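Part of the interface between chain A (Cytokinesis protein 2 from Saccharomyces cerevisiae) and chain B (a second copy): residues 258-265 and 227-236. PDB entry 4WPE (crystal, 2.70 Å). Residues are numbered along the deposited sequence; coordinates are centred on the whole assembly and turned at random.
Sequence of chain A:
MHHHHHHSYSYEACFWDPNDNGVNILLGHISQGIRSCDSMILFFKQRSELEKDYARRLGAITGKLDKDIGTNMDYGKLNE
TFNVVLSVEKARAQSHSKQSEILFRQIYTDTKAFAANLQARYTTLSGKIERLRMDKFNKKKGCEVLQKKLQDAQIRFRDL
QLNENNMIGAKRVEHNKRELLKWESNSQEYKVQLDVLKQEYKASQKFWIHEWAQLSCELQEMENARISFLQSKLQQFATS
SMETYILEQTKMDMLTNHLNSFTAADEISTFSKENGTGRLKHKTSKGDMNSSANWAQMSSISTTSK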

ATOM      1  N   HIS A 258     -11.168  17.811 -11.129  1.00 89.87           N
ATOM      2  CA  HIS A 258     -10.409  19.004 -11.488  1.00 85.13           C
ATOM      3  C   HIS A 258      -9.594  18.837 -12.763  1.00 77.85           C
ATOM      4  O   HIS A 258      -9.212  19.822 -13.408  1.00 82.99           O
ATOM      5  CB  HIS A 258      -9.476  19.397 -10.343  1.00 87.39           C
ATOM      6  CG  HIS A 258      -8.316  20.232 -10.773  1.00 99.19           C
ATOM      7  ND1 HIS A 258      -8.404  21.608 -10.898  1.00 99.83           N
ATOM      8  CD2 HIS A 258      -7.031  19.921 -11.071  1.00 99.89           C
ATOM      9  CE1 HIS A 258      -7.246  22.093 -11.283  1.00100.22           C
ATOM     10  NE2 HIS A 258      -6.385  21.083 -11.390  1.00 98.33           N
ATOM     11  N   LEU A 259      -9.292  17.587 -13.093  1.00 72.77           N
ATOM     12  CA  LEU A 259      -8.702  17.274 -14.384  1.00 74.07           C
ATOM     13  C   LEU A 259      -9.704  17.572 -15.486  1.00 81.93           C
ATOM     14  O   LEU A 259      -9.329  17.882 -16.617  1.00 84.88           O
ATOM     15  CB  LEU A 259      -8.265  15.810 -14.467  1.00 73.65           C
ATOM     16  CG  LEU A 259      -6.978  15.331 -13.802  1.00 69.97           C
ATOM     17  CD1 LEU A 259      -6.925  13.808 -13.770  1.00 69.00           C
ATOM     18  CD2 LEU A 259      -5.798  15.895 -14.571  1.00 63.88           C
ATOM     19  N   ASN A 260     -10.983  17.463 -15.143  1.00 85.07           N
ATOM     20  CA  ASN A 260     -12.056  17.733 -16.088  1.00 89.20           C
ATOM     21  C   ASN A 260     -12.576  19.165 -15.977  1.00 83.07           C
ATOM     22  O   ASN A 260     -13.521  19.538 -16.669  1.00 84.29           O
ATOM     23  CB  ASN A 260     -13.212  16.745 -15.889  1.00 95.07           C
ATOM     24  CG  ASN A 260     -12.885  15.340 -16.381  1.00 91.66           C
ATOM     25  OD1 ASN A 260     -11.723  14.983 -16.571  1.00 83.60           O
ATOM     26  ND2 ASN A 260     -13.923  14.536 -16.594  1.00 97.34           N
ATOM     27  N   SER A 261     -11.959  19.966 -15.113  1.00 74.14           N
ATOM     28  CA  SER A 261     -12.422  21.335 -14.891  1.00 73.06           C
ATOM     29  C   SER A 261     -11.799  22.330 -15.867  1.00 81.09           C
ATOM     30  O   SER A 261     -12.258  23.469 -15.981  1.00 77.98           O
ATOM     31  CB  SER A 261     -12.126  21.780 -13.457  1.00 71.64           C
ATOM     32  OG  SER A 261     -10.745  22.037 -13.269  1.00 68.28           O
ATOM     33  N   PHE A 262     -10.753  21.906 -16.567  1.00 77.23           N
ATOM     34  CA  PHE A 262     -10.071  22.797 -17.495  1.00 67.80           C
ATOM     35  C   PHE A 262      -9.606  22.078 -18.753  1.00 67.69           C
ATOM     36  O   PHE A 262      -9.502  20.849 -18.783  1.00 68.52           O
ATOM     37  CB  PHE A 262      -8.877  23.466 -16.808  1.00 69.53           C
ATOM     38  CG  PHE A 262      -7.699  22.553 -16.607  1.00 62.13           C
ATOM     39  CD1 PHE A 262      -6.628  22.581 -17.481  1.00 55.21           C
ATOM     40  CD2 PHE A 262      -7.659  21.675 -15.539  1.00 64.34           C
ATOM     41  CE1 PHE A 262      -5.542  21.747 -17.299  1.00 59.42           C
ATOM     42  CE2 PHE A 262      -6.575  20.839 -15.351  1.00 60.28           C
ATOM     43  CZ  PHE A 262      -5.515  20.875 -16.235  1.00 56.45           C
ATOM     44  N   THR A 263      -9.334  22.860 -19.793  1.00 73.56           N
ATOM     45  CA  THR A 263      -8.780  22.345 -21.037  1.00 78.31           C
ATOM     46  C   THR A 263      -7.467  23.056 -21.348  1.00 77.56           C
ATOM     47  O   THR A 263      -7.190  24.128 -20.804  1.00 67.96           O
ATOM     48  CB  THR A 263      -9.750  22.529 -22.223  1.00 83.86           C
ATOM     49  OG1 THR A 263      -9.836  23.920 -22.565  1.00 93.30           O
ATOM     50  CG2 THR A 263     -11.133  22.002 -21.878  1.00 80.30           C
ATOM     51  N   ALA A 264      -6.668  22.465 -22.229  1.00 79.63           N
ATOM     52  CA  ALA A 264      -5.391  23.051 -22.616  1.00 85.12           C
ATOM     53  C   ALA A 264      -5.587  24.402 -23.301  1.00 89.46           C
ATOM     54  O   ALA A 264      -4.704  25.258 -23.266  1.00 91.69           O
ATOM     55  CB  ALA A 264      -4.629  22.103 -23.525  1.00 85.60           C
ATOM     56  N   ALA A 265      -6.750  24.587 -23.919  1.00 87.00           N
ATOM     57  CA  ALA A 265      -7.070  25.840 -24.591  1.00 82.08           C
ATOM     58  C   ALA A 265      -7.191  26.978 -23.586  1.00 88.47           C
ATOM     59  O   ALA A 265      -6.905  28.133 -23.902  1.00 97.18           O
ATOM     60  CB  ALA A 265      -8.353  25.700 -25.393  1.00 78.86           C
TER
ATOM     61  N   ILE B 227       0.164  19.839 -22.319  1.00 57.86           N
ATOM     62  CA  ILE B 227      -0.887  19.916 -21.311  1.00 50.84           C
ATOM     63  C   ILE B 227      -1.856  18.743 -21.428  1.00 55.54           C
ATOM     64  O   ILE B 227      -2.110  18.041 -20.454  1.00 66.31           O
ATOM     65  CB  ILE B 227      -1.690  21.227 -21.419  1.00 51.48           C
ATOM     66  CG1 ILE B 227      -0.769  22.444 -21.291  1.00 62.22           C
ATOM     67  CG2 ILE B 227      -2.774  21.271 -20.353  1.00 46.87           C
ATOM     68  CD1 ILE B 227      -0.041  22.521 -19.973  1.00 67.38           C
ATOM     69  N   SER B 228      -2.387  18.534 -22.629  1.00 62.13           N
ATOM     70  CA  SER B 228      -3.400  17.511 -22.865  1.00 62.71           C
ATOM     71  C   SER B 228      -2.894  16.103 -22.569  1.00 68.28           C
ATOM     72  O   SER B 228      -3.617  15.284 -21.997  1.00 68.06           O
ATOM     73  CB  SER B 228      -3.898  17.588 -24.311  1.00 60.29           C
ATOM     74  OG  SER B 228      -4.625  18.783 -24.533  1.00 56.53           O
ATOM     75  N   PHE B 229      -1.655  15.825 -22.963  1.00 65.40           N
ATOM     76  CA  PHE B 229      -1.054  14.516 -22.731  1.00 57.59           C
ATOM     77  C   PHE B 229      -0.931  14.240 -21.232  1.00 60.40           C
ATOM     78  O   PHE B 229      -1.310  13.169 -20.761  1.00 64.41           O
ATOM     79  CB  PHE B 229       0.315  14.424 -23.411  1.00 50.64           C
ATOM     80  CG  PHE B 229       0.974  13.079 -23.285  1.00 60.49           C
ATOM     81  CD1 PHE B 229       0.765  12.097 -24.241  1.00 60.36           C
ATOM     82  CD2 PHE B 229       1.813  12.798 -22.217  1.00 64.83           C
ATOM     83  CE1 PHE B 229       1.374  10.859 -24.128  1.00 57.80           C
ATOM     84  CE2 PHE B 229       2.423  11.563 -22.098  1.00 66.58           C
ATOM     85  CZ  PHE B 229       2.204  10.593 -23.056  1.00 60.87           C
ATOM     86  N   LEU B 230      -0.403  15.210 -20.489  1.00 63.06           N
ATOM     87  CA  LEU B 230      -0.281  15.086 -19.037  1.00 58.85           C
ATOM     88  C   LEU B 230      -1.657  15.028 -18.389  1.00 55.41           C
ATOM     89  O   LEU B 230      -1.857  14.332 -17.397  1.00 67.51           O
ATOM     90  CB  LEU B 230       0.517  16.251 -18.451  1.00 63.99           C
ATOM     91  CG  LEU B 230       2.002  16.350 -18.811  1.00 71.93           C
ATOM     92  CD1 LEU B 230       2.647  17.524 -18.090  1.00 74.50           C
ATOM     93  CD2 LEU B 230       2.724  15.056 -18.476  1.00 72.11           C
ATOM     94  N   GLN B 231      -2.604  15.758 -18.963  1.00 52.97           N
ATOM     95  CA  GLN B 231      -3.971  15.771 -18.457  1.00 60.18           C
ATOM     96  C   GLN B 231      -4.609  14.385 -18.568  1.00 69.32           C
ATOM     97  O   GLN B 231      -5.248  13.919 -17.629  1.00 71.52           O
ATOM     98  CB  GLN B 231      -4.802  16.810 -19.211  1.00 58.59           C
ATOM     99  CG  GLN B 231      -6.115  17.175 -18.544  1.00 64.96           C
ATOM    100  CD  GLN B 231      -6.785  18.361 -19.211  1.00 71.41           C
ATOM    101  OE1 GLN B 231      -6.210  18.993 -20.096  1.00 79.20           O
ATOM    102  NE2 GLN B 231      -8.006  18.669 -18.788  1.00 74.21           N
ATOM    103  N   SER B 232      -4.424  13.726 -19.709  1.00 71.23           N
ATOM    104  CA  SER B 232      -4.999  12.398 -19.922  1.00 70.41           C
ATOM    105  C   SER B 232      -4.261  11.335 -19.117  1.00 65.30           C
ATOM    106  O   SER B 232      -4.872  10.391 -18.614  1.00 69.51           O
ATOM    107  CB  SER B 232      -4.977  12.023 -21.406  1.00 71.37           C
ATOM    108  OG  SER B 232      -3.666  11.687 -21.827  1.00 62.99           O
ATOM    109  N   LYS B 233      -2.945  11.491 -19.002  1.00 55.48           N
ATOM    110  CA  LYS B 233      -2.126  10.536 -18.264  1.00 58.96           C
ATOM    111  C   LYS B 233      -2.441  10.560 -16.769  1.00 66.63           C
ATOM    112  O   LYS B 233      -2.261   9.562 -16.076  1.00 70.02           O
ATOM    113  CB  LYS B 233      -0.640  10.814 -18.490  1.00 52.34           C
ATOM    114  CG  LYS B 233      -0.107  10.257 -19.793  1.00 61.44           C
ATOM    115  CD  LYS B 233      -0.721   8.902 -20.098  1.00 74.52           C
ATOM    116  CE  LYS B 233      -0.243   8.371 -21.435  1.00 77.38           C
ATOM    117  NZ  LYS B 233      -0.913   7.091 -21.792  1.00 80.07           N
ATOM    118  N   LEU B 234      -2.915  11.698 -16.276  1.00 62.72           N
ATOM    119  CA  LEU B 234      -3.235  11.824 -14.862  1.00 60.89           C
ATOM    120  C   LEU B 234      -4.602  11.230 -14.525  1.00 67.81           C
ATOM    121  O   LEU B 234      -4.848  10.858 -13.376  1.00 70.89           O
ATOM    122  CB  LEU B 234      -3.171  13.289 -14.426  1.00 59.09           C
ATOM    123  CG  LEU B 234      -1.750  13.804 -14.167  1.00 60.42           C
ATOM    124  CD1 LEU B 234      -1.752  15.278 -13.785  1.00 56.76           C
ATOM    125  CD2 LEU B 234      -1.074  12.971 -13.088  1.00 64.22           C
ATOM    126  N   GLN B 235      -5.493  11.137 -15.510  1.00 70.28           N
ATOM    127  CA  GLN B 235      -6.763  10.459 -15.265  1.00 80.86           C
ATOM    128  C   GLN B 235      -6.502   8.960 -15.312  1.00 77.82           C
ATOM    129  O   GLN B 235      -6.943   8.221 -14.435  1.00 74.92           O
ATOM    130  CB  GLN B 235      -7.837  10.867 -16.282  1.00 84.60           C
ATOM    131  CG  GLN B 235      -9.233  11.191 -15.689  1.00125.14           C
ATOM    132  CD  GLN B 235      -9.965  10.013 -15.029  1.00124.68           C
ATOM    133  OE1 GLN B 235      -9.392   8.963 -14.767  1.00121.47           O
ATOM    134  NE2 GLN B 235     -11.254  10.201 -14.763  1.00125.95           N
ATOM    135  N   GLN B 236      -5.760   8.521 -16.324  1.00 71.91           N
ATOM    136  CA  GLN B 236      -5.355   7.120 -16.425  1.00 69.68           C
ATOM    137  C   GLN B 236      -4.713   6.659 -15.122  1.00 72.15           C
ATOM    138  O   GLN B 236      -4.876   5.514 -14.701  1.00 67.99           O
ATOM    139  CB  GLN B 236      -4.389   6.916 -17.588  1.00 58.39           C
ATOM    140  CG  GLN B 236      -5.044   7.021 -18.942  1.00 67.19           C
ATOM    141  CD  GLN B 236      -4.031   7.049 -20.062  1.00 69.76           C
ATOM    142  OE1 GLN B 236      -3.023   6.342 -20.020  1.00 74.77           O
ATOM    143  NE2 GLN B 236      -4.291   7.866 -21.072  1.00 65.68           N
TER

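One side-chain amide supplies both hydrogen bonds of this contact. NE2 of Q231(B) donates to the backbone carbonyl O of L259(A) at 2.7 Å and to O of F262(A) at 2.6 Å, with N-H...acceptor angles of 155° and 143°. A primary amide carries two hydrogens on one nitrogen, so it can serve two acceptors at once, and here the acceptors lie three residues apart, where chain A leaves one helix and before it enters the next. The link is thus to the course of the backbone rather than to any polar side chain of chain A.

The glutamine reaches this site by extension. Its CA-to-CB bond points sideways, but chi1 and chi2 are both t, and the straight chain carries the amide across to the loop. The same amide lies over one face of the F262(A) ring, with CD of Q231(B) above it, while CG2 of I227(B) sits at the ring edge, 4.1 Å from CE1 of F262(A). F262(A) therefore contributes twice: its carbonyl accepts a hydrogen bond and its ring packs against the donor's own side chain. OE1 of Q231(B) has no hydrogen bond across the contact; N of A264(A) is 4.1 Å from it, too far to count as one.

Apolar packing lies to both sides of the amide along the chain B helix. Toward the C-terminal end, L259(A) points at chain B and covers the next turn: its CD2 lies 3.7 Å from CB of L234(B), and its CD1 comes within 3.5 Å of the backbone N of Q235(B). The leucine thus packs on helix backbone as well as on side chains. Toward the N-terminal end, A264(A), just after the N-cap residue T263(A), brings its CB to 3.7 Å from CB of I227(B) and 3.5 Å from OG of S228(B). Its methyl group fits a close approach of the backbones, with CA of A264(A) and CA of I227(B) 5.6 Å apart.

The loop also has a bond of its own. S261(A), whose side chain does not reach chain B, donates from OG to O of H258(A) at 2.7 Å, and its N makes a weak bond to the same carbonyl at 3.2 Å. The rule to read here is economical: an extended glutamine on a helix pairs with two backbone carbonyls, one at the end of a helix and one in the loop after it, and small or branched apolar groups fill the space beside it, the whole burying 426 Å² over both sides.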